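Local coordinates for protein L-lysine 6-monooxygenase involved in desferrioxamine biosynthesis (PDB 5O8P) that probably hydroxylates an amine nitrogen of cadaverine with the help of FAD, NADPH and oxygen, a step in the biosynthesis of the siderophore desferrioxamine, at residues Leu26-Glu31 with Arg413-Pro417; His153-Gly158 with Asn377-Gln382; Gln368-Ser372 with Tyr401-Leu406. All blocks are in the same frame, centred on the assembly; numbering follows the deposited sequence.

In the fold
The three contacts gather round helix 399-410 in the half of the chain that holds FAD. Contact 2 adds strand 379-381 to the main mixed sheet and reaches the cofactor through Gly158. Contact 3, centred about 10 Å from contact 2, sets a turn on the helix; the two are joined by Gln382, whose NE2 lies 2.8 Å from Asn403 OD1 and whose OE1 lies 2.9 Å from Arg402 NE. The side chain of Arg402 is about 7 Å from FAD. Contact 1, about 14 Å from contact 3 between centres, ties the chain beyond the helix to the end of helix 18-27 and the turn that follows it, and its Leu26 side chain is about 13 Å from FAD.

Contact 1. Residues Leu26-Glu31 with Arg413-Pro417; sequences LSEPVE and REVYP
Val30 and Val415 have their CA atoms 7.7 Å apart, and Leu26 and Tyr416 are somewhat farther separated, so the two backbones run past each other at side-chain distance without forming a sheet. Residues Ser27 to Val30 make a type I beta turn that brings Val30 round to face the irregular segment 413-417. Tyr416 bridges the gap: its OH donates to Leu26 O at 2.7 Å, meeting the carbonyl in its plane on a lone pair, with a C=O...O angle of 129°. Leu26 grips the same ring a second time. With its CG turned beside the backbone N (chi1 -69°), it lays CD2 over one face, 4.1 Å from the ring centroid, a CH-pi contact. Tyrosine suits this place because a flat apolar ring and a polar end are both used. Farther along, Val30 and Val415 meet tip to tip, CG2 to CG1 at 3.6 Å. The other branch of Val30, CG1, lies 3.6 Å from Arg413 NH2, while Glu31 O sits at the guanidinium edge, too far for a bond. The contact joins the end of helix 18-27 and its following turn to the loop after helix 399-410, on whose Leu407 both Leu26 and Tyr416 pack. The chemistry is therefore graded: one directional bond to a backbone carbonyl fixes the tyrosine at the buried end, and the exposed arginine end is joined by looser, nondirectional contacts.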
loop_
_atom_site.group_PDB
_atom_site.type_symbol
_atom_site.label_atom_id
_atom_site.label_comp_id
_atom_site.label_asym_id
_atom_site.label_seq_id
_atom_site.Cartn_x
_atom_site.Cartn_y
_atom_site.Cartn_z
ATOM N N LEU B 26 7.003 -19.158 -28.691
ATOM C CA LEU B 26 7.794 -20.218 -28.099
ATOM C C LEU B 26 8.251 -21.220 -29.138
ATOM O O LEU B 26 9.363 -21.720 -29.019
ATOM C CB LEU B 26 7.039 -20.908 -26.959
ATOM C CG LEU B 26 6.839 -20.039 -25.711
ATOM C CD1 LEU B 26 5.961 -20.755 -24.692
ATOM C CD2 LEU B 26 8.170 -19.659 -25.084
ATOM N N SER B 27 7.419 -21.502 -30.152
ATOM C CA SER B 27 7.768 -22.501 -31.190
ATOM C C SER B 27 8.700 -21.991 -32.279
ATOM O O SER B 27 9.462 -22.781 -32.811
ATOM C CB SER B 27 6.526 -23.128 -31.826
ATOM O OG SER B 27 5.603 -22.184 -32.286
ATOM N N GLU B 28 8.656 -20.697 -32.611
ATOM C CA GLU B 28 9.481 -20.152 -33.712
ATOM C C GLU B 28 10.969 -20.556 -33.679
ATOM O O GLU B 28 11.463 -21.082 -34.676
ATOM C CB GLU B 28 9.372 -18.626 -33.830
ATOM C CG GLU B 28 9.618 -18.116 -35.256
ATOM C CD GLU B 28 9.645 -16.596 -35.393
ATOM O OE1 GLU B 28 10.055 -15.929 -34.415
ATOM O OE2 GLU B 28 9.273 -16.068 -36.480
ATOM N N PRO B 29 11.677 -20.348 -32.543
ATOM C CA PRO B 29 13.117 -20.665 -32.513
ATOM C C PRO B 29 13.472 -22.143 -32.300
ATOM O O PRO B 29 14.651 -22.471 -32.334
ATOM C CB PRO B 29 13.620 -19.841 -31.327
ATOM C CG PRO B 29 12.486 -19.888 -30.381
ATOM C CD PRO B 29 11.226 -19.872 -31.222
ATOM N N VAL B 30 12.488 -23.018 -32.100
ATOM C CA VAL B 30 12.765 -24.439 -31.909
ATOM C C VAL B 30 13.256 -25.091 -33.220
ATOM O O VAL B 30 12.599 -24.991 -34.256
ATOM C CB VAL B 30 11.521 -25.179 -31.366
ATOM C CG1 VAL B 30 11.775 -26.673 -31.215
ATOM C CG2 VAL B 30 11.100 -24.579 -30.033
ATOM N N GLU B 31 14.411 -25.757 -33.152
ATOM C CA GLU B 31 14.988 -26.481 -34.291
ATOM C C GLU B 31 14.132 -27.688 -34.664
ATOM O O GLU B 31 13.700 -28.436 -33.796
ATOM C CB GLU B 31 16.420 -26.948 -33.971
ATOM C CG GLU B 31 17.436 -25.803 -33.842
ATOM C CD GLU B 31 18.011 -25.318 -35.182
ATOM O OE1 GLU B 31 17.434 -25.619 -36.255
ATOM O OE2 GLU B 31 19.054 -24.624 -35.163
ATOM N N ARG B 413 11.118 -34.197 -27.154
ATOM C CA ARG B 413 11.984 -33.621 -26.104
ATOM C C ARG B 413 11.297 -32.516 -25.305
ATOM O O ARG B 413 10.288 -31.942 -25.722
ATOM C CB ARG B 413 13.320 -33.129 -26.664
ATOM C CG ARG B 413 13.238 -32.032 -27.697
ATOM C CD ARG B 413 14.599 -31.798 -28.302
ATOM N NE ARG B 413 14.754 -30.410 -28.731
ATOM C CZ ARG B 413 14.446 -29.926 -29.935
ATOM N NH1 ARG B 413 13.950 -30.710 -30.893
ATOM N NH2 ARG B 413 14.652 -28.633 -30.184
ATOM N N GLU B 414 11.853 -32.236 -24.133
ATOM C CA GLU B 414 11.351 -31.173 -23.266
ATOM C C GLU B 414 12.034 -29.867 -23.632
ATOM O O GLU B 414 13.076 -29.532 -23.097
ATOM C CB GLU B 414 11.555 -31.547 -21.786
ATOM C CG GLU B 414 11.191 -30.456 -20.782
ATOM C CD GLU B 414 10.768 -30.987 -19.410
ATOM O OE1 GLU B 414 9.909 -31.897 -19.404
ATOM O OE2 GLU B 414 11.276 -30.507 -18.360
ATOM N N VAL B 415 11.425 -29.115 -24.536
ATOM C CA VAL B 415 12.091 -27.950 -25.134
ATOM C C VAL B 415 12.269 -26.824 -24.131
ATOM O O VAL B 415 13.315 -26.214 -24.063
ATOM C CB VAL B 415 11.299 -27.400 -26.340
ATOM C CG1 VAL B 415 12.035 -26.225 -26.984
ATOM C CG2 VAL B 415 11.051 -28.508 -27.353
ATOM N N TYR B 416 11.215 -26.535 -23.376
ATOM C CA TYR B 416 11.271 -25.573 -22.291
ATOM C C TYR B 416 10.944 -26.335 -21.025
ATOM O O TYR B 416 9.952 -27.081 -21.009
ATOM C CB TYR B 416 10.252 -24.483 -22.520
ATOM C CG TYR B 416 10.533 -23.651 -23.734
ATOM C CD1 TYR B 416 11.501 -22.659 -23.715
ATOM C CD2 TYR B 416 9.821 -23.850 -24.908
ATOM C CE1 TYR B 416 11.744 -21.879 -24.833
ATOM C CE2 TYR B 416 10.050 -23.066 -26.028
ATOM C CZ TYR B 416 11.014 -22.076 -25.982
ATOM O OH TYR B 416 11.256 -21.284 -27.081
ATOM N N PRO B 417 11.756 -26.152 -19.964
ATOM C CA PRO B 417 11.596 -26.964 -18.763
ATOM C C PRO B 417 10.251 -26.708 -18.093
ATOM O O PRO B 417 9.841 -25.568 -17.935
ATOM C CB PRO B 417 12.769 -26.525 -17.874
ATOM C CG PRO B 417 13.079 -25.144 -18.305
ATOM C CD PRO B 417 12.749 -25.078 -19.767
#

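Contact 2. Residues His153-Gly158 with Asn377-Gln382; sequences HRLVLG and NQVFVQ. With FAD (flavin-adenine dinucleotide), chain C.
Leu155, Val156 and Leu157 pair in parallel with Val379, Phe380 and Val381, and the tight part of the contact is this backbone ladder. Leu155 and Leu157 each use both their N and their O, reaching residues one before and one after their bridge partners, as parallel strands require. Phe380 N gives to Leu155 O at 2.7 Å and Leu157 N to Phe380 O at 2.8 Å, both almost straight at hydrogen; Leu155 N to Gln378 O is more bent, at 146°. The strands twist against each other by 23°. Strand 155-157 thus lies between strands 8-14 and 379-381, all parallel, in the sheet of the FAD-binding region. Val156 and Phe380 turn to one face, where the ring packs on Leu406 of helix 399-410. Leu155, Leu157, Val379 and Val381 turn to the other, with Leu157 CD1 4.2 Å from Val379 CG1 and both Leu155 and Val379 touching Tyr135. Branched and aromatic residues fit such a sheet buried on both faces.

The partly exposed end is looser. Gln378, extended beyond CG, runs alongside His153 O, its CB 3.6 Å away, and Arg154 brings CD to the edge of the Phe380 ring before its chain bends at chi3; Arg154 NE is bonded to Asp10 O. At the buried end Gln382 bends at chi2 (-114°), passing CG 3.8 Å from Val156 CG2 and giving NE2 to Asn20 OD1 and Asn403 OD1, while OE1 accepts from Arg402 NE. Gly158, a residue of the FAD pocket, has its O 3.6 Å from C5B of FAD, a backbone contact. The chemistry thus divides along the strands: partly exposed polar side chains at the start, a hydrogen-bonded backbone ladder clothed on both faces by apolar side chains, and at the carboxyl ends a satisfied amide beside a backbone that meets the cofactor.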
loop_
_atom_site.group_PDB
_atom_site.type_symbol
_atom_site.label_atom_id
_atom_site.label_comp_id
_atom_site.label_asym_id
_atom_site.label_seq_id
_atom_site.Cartn_x
_atom_site.Cartn_y
_atom_site.Cartn_z
ATOM N N HIS B 153 0.235 -33.145 -38.851
ATOM C CA HIS B 153 0.208 -34.306 -37.967
ATOM C C HIS B 153 -0.580 -34.026 -36.696
ATOM O O HIS B 153 -1.265 -34.922 -36.169
ATOM C CB HIS B 153 1.630 -34.743 -37.621
ATOM C CG HIS B 153 2.377 -35.322 -38.785
ATOM N ND1 HIS B 153 2.169 -36.614 -39.220
ATOM C CD2 HIS B 153 3.321 -34.790 -39.602
ATOM C CE1 HIS B 153 2.955 -36.854 -40.255
ATOM N NE2 HIS B 153 3.660 -35.761 -40.510
ATOM N N ARG B 154 -0.476 -32.783 -36.219
ATOM C CA ARG B 154 -1.099 -32.354 -34.990
ATOM C C ARG B 154 -1.806 -31.008 -35.131
ATOM O O ARG B 154 -1.353 -30.115 -35.849
ATOM C CB ARG B 154 -0.021 -32.234 -33.919
ATOM C CG ARG B 154 0.650 -33.546 -33.544
ATOM C CD ARG B 154 1.876 -33.311 -32.713
ATOM N NE ARG B 154 3.015 -33.212 -33.614
ATOM C CZ ARG B 154 3.867 -34.194 -33.893
ATOM N NH1 ARG B 154 3.750 -35.394 -33.324
ATOM N NH2 ARG B 154 4.859 -33.962 -34.757
ATOM N N LEU B 155 -2.914 -30.859 -34.414
ATOM C CA LEU B 155 -3.636 -29.590 -34.315
ATOM C C LEU B 155 -3.633 -29.073 -32.884
ATOM O O LEU B 155 -3.672 -29.855 -31.936
ATOM C CB LEU B 155 -5.087 -29.798 -34.742
ATOM C CG LEU B 155 -5.320 -30.381 -36.124
ATOM C CD1 LEU B 155 -6.785 -30.740 -36.283
ATOM C CD2 LEU B 155 -4.864 -29.381 -37.169
ATOM N N VAL B 156 -3.618 -27.761 -32.722
ATOM C CA VAL B 156 -3.798 -27.156 -31.407
ATOM C C VAL B 156 -4.848 -26.056 -31.567
ATOM O O VAL B 156 -4.621 -25.044 -32.244
ATOM C CB VAL B 156 -2.452 -26.728 -30.741
ATOM C CG1 VAL B 156 -1.354 -26.514 -31.764
ATOM C CG2 VAL B 156 -2.585 -25.485 -29.865
ATOM N N LEU B 157 -6.003 -26.289 -30.937
ATOM C CA LEU B 157 -7.191 -25.438 -31.078
ATOM C C LEU B 157 -7.206 -24.322 -30.028
ATOM O O LEU B 157 -7.562 -24.553 -28.881
ATOM C CB LEU B 157 -8.460 -26.292 -30.967
ATOM C CG LEU B 157 -8.535 -27.519 -31.881
ATOM C CD1 LEU B 157 -9.834 -28.284 -31.706
ATOM C CD2 LEU B 157 -8.353 -27.150 -33.338
ATOM N N GLY B 158 -6.793 -23.121 -30.425
ATOM C CA GLY B 158 -6.822 -21.943 -29.565
ATOM C C GLY B 158 -7.877 -20.951 -30.016
ATOM O O GLY B 158 -7.626 -19.751 -30.043
ATOM N N ASN B 377 -2.667 -38.260 -28.942
ATOM C CA ASN B 377 -1.832 -37.068 -28.660
ATOM C C ASN B 377 -1.493 -36.240 -29.898
ATOM O O ASN B 377 -0.331 -35.906 -30.147
ATOM C CB ASN B 377 -0.557 -37.461 -27.907
ATOM C CG ASN B 377 -0.855 -38.270 -26.670
ATOM O OD1 ASN B 377 -1.845 -38.027 -25.992
ATOM N ND2 ASN B 377 -0.008 -39.245 -26.377
ATOM N N GLN B 378 -2.537 -35.911 -30.648
ATOM C CA GLN B 378 -2.434 -35.128 -31.881
ATOM C C GLN B 378 -3.327 -33.872 -31.957
ATOM O O GLN B 378 -2.949 -32.897 -32.596
ATOM C CB GLN B 378 -2.724 -36.027 -33.076
ATOM C CG GLN B 378 -1.769 -37.192 -33.232
ATOM C CD GLN B 378 -2.118 -38.055 -34.418
ATOM O OE1 GLN B 378 -3.286 -38.382 -34.650
ATOM N NE2 GLN B 378 -1.109 -38.427 -35.182
ATOM N N VAL B 379 -4.499 -33.896 -31.330
ATOM C CA VAL B 379 -5.401 -32.763 -31.326
ATOM C C VAL B 379 -5.388 -32.211 -29.914
ATOM O O VAL B 379 -5.855 -32.881 -28.998
ATOM C CB VAL B 379 -6.831 -33.188 -31.700
ATOM C CG1 VAL B 379 -7.752 -31.975 -31.774
ATOM C CG2 VAL B 379 -6.820 -33.915 -33.015
ATOM N N PHE B 380 -4.845 -31.005 -29.754
ATOM C CA PHE B 380 -4.740 -30.346 -28.449
ATOM C C PHE B 380 -5.658 -29.144 -28.352
ATOM O O PHE B 380 -6.084 -28.606 -29.364
ATOM C CB PHE B 380 -3.302 -29.905 -28.209
ATOM C CG PHE B 380 -2.338 -31.042 -28.165
ATOM C CD1 PHE B 380 -2.154 -31.756 -26.997
ATOM C CD2 PHE B 380 -1.637 -31.417 -29.298
ATOM C CE1 PHE B 380 -1.266 -32.812 -26.946
ATOM C CE2 PHE B 380 -0.751 -32.469 -29.265
ATOM C CZ PHE B 380 -0.571 -33.171 -28.088
ATOM N N VAL B 381 -5.929 -28.699 -27.133
ATOM C CA VAL B 381 -6.762 -27.514 -26.939
ATOM C C VAL B 381 -6.102 -26.538 -25.965
ATOM O O VAL B 381 -5.419 -26.968 -25.057
ATOM C CB VAL B 381 -8.195 -27.880 -26.478
ATOM C CG1 VAL B 381 -8.934 -28.713 -27.533
ATOM C CG2 VAL B 381 -8.217 -28.583 -25.115
ATOM N N GLN B 382 -6.302 -25.243 -26.197
ATOM C CA GLN B 382 -5.861 -24.162 -25.314
ATOM C C GLN B 382 -7.149 -23.506 -24.841
ATOM O O GLN B 382 -7.909 -23.014 -25.668
ATOM C CB GLN B 382 -5.062 -23.114 -26.088
ATOM C CG GLN B 382 -3.843 -23.649 -26.809
ATOM C CD GLN B 382 -2.547 -23.120 -26.255
ATOM O OE1 GLN B 382 -2.291 -23.215 -25.063
ATOM N NE2 GLN B 382 -1.714 -22.545 -27.127
HETATM P PA FAD C . -9.177 -15.247 -28.160
HETATM O O1A FAD C . -9.069 -13.734 -28.201
HETATM O O2A FAD C . -10.534 -15.887 -27.994
HETATM O O5B FAD C . -8.490 -15.760 -29.529
HETATM C C5B FAD C . -9.173 -16.575 -30.475
HETATM C C4B FAD C . -8.844 -16.217 -31.920
HETATM O O4B FAD C . -9.199 -17.317 -32.772
HETATM C C3B FAD C . -9.635 -15.014 -32.421
HETATM O O3B FAD C . -8.737 -14.115 -33.086
HETATM C C2B FAD C . -10.703 -15.609 -33.337
HETATM O O2B FAD C . -11.087 -14.758 -34.421
HETATM C C1B FAD C . -10.015 -16.856 -33.858
HETATM N N9A FAD C . -10.904 -17.914 -34.412
HETATM C C8A FAD C . -11.994 -18.483 -33.858
HETATM N N7A FAD C . -12.520 -19.419 -34.697
HETATM C C5A FAD C . -11.756 -19.456 -35.810
HETATM C C6A FAD C . -11.733 -20.203 -37.098
HETATM N N6A FAD C . -12.669 -21.141 -37.381
HETATM N N1A FAD C . -10.741 -19.921 -37.984
HETATM C C2A FAD C . -9.796 -18.991 -37.730
HETATM N N3A FAD C . -9.765 -18.275 -36.590
HETATM C C4A FAD C . -10.693 -18.459 -35.612
HETATM N N1 FAD C . -6.931 -13.265 -18.346
HETATM C C2 FAD C . -5.823 -12.946 -17.627
HETATM O O2 FAD C . -5.097 -13.879 -17.218
HETATM N N3 FAD C . -5.483 -11.667 -17.352
HETATM C C4 FAD C . -6.227 -10.627 -17.768
HETATM O O4 FAD C . -5.896 -9.456 -17.497
HETATM C C4X FAD C . -7.455 -10.891 -18.561
HETATM N N5 FAD C . -8.243 -9.891 -19.012
HETATM C C5X FAD C . -9.358 -10.167 -19.729
HETATM C C6 FAD C . -10.135 -9.096 -20.166
HETATM C C7 FAD C . -11.294 -9.301 -20.910
HETATM C C7M FAD C . -12.120 -8.124 -21.369
HETATM C C8 FAD C . -11.705 -10.697 -21.240
HETATM C C8M FAD C . -12.954 -10.945 -22.043
HETATM C C9 FAD C . -10.936 -11.777 -20.805
HETATM C C9A FAD C . -9.762 -11.585 -20.053
HETATM N N10 FAD C . -8.936 -12.663 -19.587
HETATM C C10 FAD C . -7.778 -12.321 -18.832
HETATM C "C1'" FAD C . -9.220 -14.101 -19.848
HETATM C "C2'" FAD C . -8.475 -14.639 -21.092
HETATM O "O2'" FAD C . -7.092 -14.230 -21.067
HETATM C "C3'" FAD C . -9.112 -14.219 -22.430
HETATM O "O3'" FAD C . -10.458 -14.711 -22.522
HETATM C "C4'" FAD C . -8.331 -14.707 -23.658
HETATM O "O4'" FAD C . -8.585 -13.834 -24.764
HETATM C "C5'" FAD C . -8.696 -16.132 -24.065
HETATM O "O5'" FAD C . -7.618 -16.693 -24.816
HETATM P P FAD C . -7.845 -17.184 -26.323
HETATM O O1P FAD C . -6.512 -17.656 -26.867
HETATM O O2P FAD C . -8.999 -18.142 -26.221
HETATM O O3P FAD C . -8.198 -15.723 -26.949
#

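Contact 3. Residues Gln368-Ser372 with Tyr401-Leu406; sequences QRNYS and YRNSVL
Tyr371 is the bump of this contact, and the hollow is a groove on helix 399-410 lined by Tyr401, Arg402, Val405 and Leu406, two neighbouring pairs one helical turn apart. Arg402 forms one wall. Its CG stands anti to the backbone N (chi1 -167°), and the methylenes lie over the phenol so that CG is 3.4 Å from the ring centroid, 1° off its normal: a CH-pi contact over the very centre. Only beyond CD does the chain bend, turning the guanidinium plane 88° from the ring and carrying it to Glu385 and to a cation-pi contact with Phe19. The long apolar stem of arginine thus suits the groove while its charge is used elsewhere. Val405 closes the edge of the ring, CG2 lying 3.5 Å from Tyr371 CD2, and at the ring's root Leu406 CD2 is 4.1 Å from Tyr371 CB. The Tyr371 ring also stacks with His389, so the helix is not its whole surroundings. At the far end the two tyrosines cross at about a right angle, with Tyr371 OH at the edge of the other ring, 3.4 Å from Tyr401 CE2.

Arg369 reaches round this end. Bent at chi2 (67°), it brings NH2 2.8 Å from Tyr401 OH in a weak bond, strongly bent at hydrogen, and its NE is held by a salt bridge to Asp250. Within the loop, Asn370 OD1 accepts from Ser372 OG at 2.9 Å and, weakly, from Ser372 N, an Asx turn that overlaps the type I beta turn from Gln368 to Tyr371. The arrangement is that of a tight turn docked by one aromatic residue into the groove of a helix, here in the FAD-binding half of a flavin monooxygenase of the lysine/ornithine N-hydroxylase family.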
loop_
_atom_site.group_PDB
_atom_site.type_symbol
_atom_site.label_atom_id
_atom_site.label_comp_id
_atom_site.label_asym_id
_atom_site.label_seq_id
_atom_site.Cartn_x
_atom_site.Cartn_y
_atom_site.Cartn_z
ATOM N N GLN B 368 -7.360 -34.847 -21.796
ATOM C CA GLN B 368 -6.332 -35.601 -21.064
ATOM C C GLN B 368 -5.400 -34.603 -20.382
ATOM O O GLN B 368 -5.492 -33.391 -20.626
ATOM C CB GLN B 368 -5.524 -36.495 -22.003
ATOM C CG GLN B 368 -6.335 -37.338 -22.968
ATOM C CD GLN B 368 -7.235 -38.330 -22.286
ATOM O OE1 GLN B 368 -6.775 -39.393 -21.871
ATOM N NE2 GLN B 368 -8.540 -38.013 -22.209
ATOM N N ARG B 369 -4.491 -35.108 -19.543
ATOM C CA ARG B 369 -3.651 -34.219 -18.727
ATOM C C ARG B 369 -2.697 -33.409 -19.586
ATOM O O ARG B 369 -2.353 -32.297 -19.205
ATOM C CB ARG B 369 -2.917 -34.972 -17.615
ATOM C CG ARG B 369 -1.981 -34.127 -16.735
ATOM C CD ARG B 369 -2.745 -33.136 -15.884
ATOM N NE ARG B 369 -1.884 -32.179 -15.186
ATOM C CZ ARG B 369 -1.357 -31.069 -15.712
ATOM N NH1 ARG B 369 -1.560 -30.735 -16.985
ATOM N NH2 ARG B 369 -0.614 -30.275 -14.946
ATOM N N ASN B 370 -2.301 -33.950 -20.745
ATOM C CA ASN B 370 -1.470 -33.201 -21.706
ATOM C C ASN B 370 -2.258 -32.266 -22.644
ATOM O O ASN B 370 -1.715 -31.817 -23.649
ATOM C CB ASN B 370 -0.577 -34.160 -22.529
ATOM C CG ASN B 370 -1.365 -35.081 -23.448
ATOM O OD1 ASN B 370 -2.579 -35.193 -23.353
ATOM N ND2 ASN B 370 -0.660 -35.763 -24.338
ATOM N N TYR B 371 -3.520 -31.977 -22.313
ATOM C CA TYR B 371 -4.383 -31.047 -23.058
ATOM C C TYR B 371 -4.871 -31.604 -24.414
ATOM O O TYR B 371 -5.420 -30.853 -25.231
ATOM C CB TYR B 371 -3.724 -29.653 -23.195
ATOM C CG TYR B 371 -3.310 -29.089 -21.850
ATOM C CD1 TYR B 371 -4.221 -28.376 -21.078
ATOM C CD2 TYR B 371 -2.032 -29.303 -21.330
ATOM C CE1 TYR B 371 -3.885 -27.873 -19.831
ATOM C CE2 TYR B 371 -1.669 -28.811 -20.079
ATOM C CZ TYR B 371 -2.596 -28.103 -19.315
ATOM O OH TYR B 371 -2.235 -27.613 -18.064
ATOM N N SER B 372 -4.732 -32.920 -24.611
ATOM C CA SER B 372 -5.142 -33.577 -25.837
ATOM C C SER B 372 -6.595 -34.061 -25.741
ATOM O O SER B 372 -7.044 -34.444 -24.662
ATOM C CB SER B 372 -4.195 -34.742 -26.158
ATOM O OG SER B 372 -4.492 -35.898 -25.395
ATOM N N TYR B 401 3.117 -22.421 -19.141
ATOM C CA TYR B 401 3.104 -23.796 -18.636
ATOM C C TYR B 401 2.474 -24.713 -19.692
ATOM O O TYR B 401 3.112 -25.674 -20.143
ATOM C CB TYR B 401 2.368 -23.951 -17.277
ATOM C CG TYR B 401 2.223 -25.410 -16.866
ATOM C CD1 TYR B 401 3.322 -26.134 -16.404
ATOM C CD2 TYR B 401 1.005 -26.086 -16.997
ATOM C CE1 TYR B 401 3.217 -27.485 -16.096
ATOM C CE2 TYR B 401 0.881 -27.430 -16.656
ATOM C CZ TYR B 401 2.002 -28.124 -16.203
ATOM O OH TYR B 401 1.954 -29.459 -15.865
ATOM N N ARG B 402 1.245 -24.392 -20.097
ATOM C CA ARG B 402 0.507 -25.239 -21.043
ATOM C C ARG B 402 1.250 -25.350 -22.392
ATOM O O ARG B 402 1.466 -26.456 -22.904
ATOM C CB ARG B 402 -0.934 -24.733 -21.242
ATOM C CG ARG B 402 -1.862 -25.716 -21.955
ATOM C CD ARG B 402 -3.283 -25.218 -22.160
ATOM N NE ARG B 402 -3.326 -23.776 -22.409
ATOM C CZ ARG B 402 -4.047 -22.877 -21.738
ATOM N NH1 ARG B 402 -4.908 -23.228 -20.783
ATOM N NH2 ARG B 402 -3.946 -21.594 -22.072
ATOM N N ASN B 403 1.683 -24.212 -22.925
ATOM C CA ASN B 403 2.473 -24.192 -24.156
ATOM C C ASN B 403 3.742 -25.052 -24.061
ATOM O O ASN B 403 4.107 -25.743 -25.022
ATOM C CB ASN B 403 2.828 -22.746 -24.555
ATOM C CG ASN B 403 1.635 -21.973 -25.101
ATOM O OD1 ASN B 403 0.783 -22.535 -25.780
ATOM N ND2 ASN B 403 1.577 -20.679 -24.810
ATOM N N SER B 404 4.391 -25.034 -22.900
ATOM C CA SER B 404 5.581 -25.853 -22.681
ATOM C C SER B 404 5.320 -27.354 -22.697
ATOM O O SER B 404 6.214 -28.104 -23.122
ATOM C CB SER B 404 6.282 -25.466 -21.383
ATOM O OG SER B 404 6.855 -24.185 -21.514
ATOM N N VAL B 405 4.135 -27.792 -22.245
ATOM C CA VAL B 405 3.808 -29.240 -22.276
ATOM C C VAL B 405 3.294 -29.626 -23.665
ATOM O O VAL B 405 3.461 -30.769 -24.097
ATOM C CB VAL B 405 2.855 -29.752 -21.123
ATOM C CG1 VAL B 405 2.897 -28.863 -19.879
ATOM C CG2 VAL B 405 1.418 -29.948 -21.573
ATOM N N LEU B 406 2.651 -28.683 -24.351
ATOM C CA LEU B 406 2.268 -28.900 -25.729
ATOM C C LEU B 406 3.514 -29.112 -26.550
ATOM O O LEU B 406 3.586 -30.081 -27.306
ATOM C CB LEU B 406 1.476 -27.720 -26.286
ATOM C CG LEU B 406 0.068 -27.500 -25.751
ATOM C CD1 LEU B 406 -0.515 -26.269 -26.430
ATOM C CD2 LEU B 406 -0.801 -28.720 -25.955
#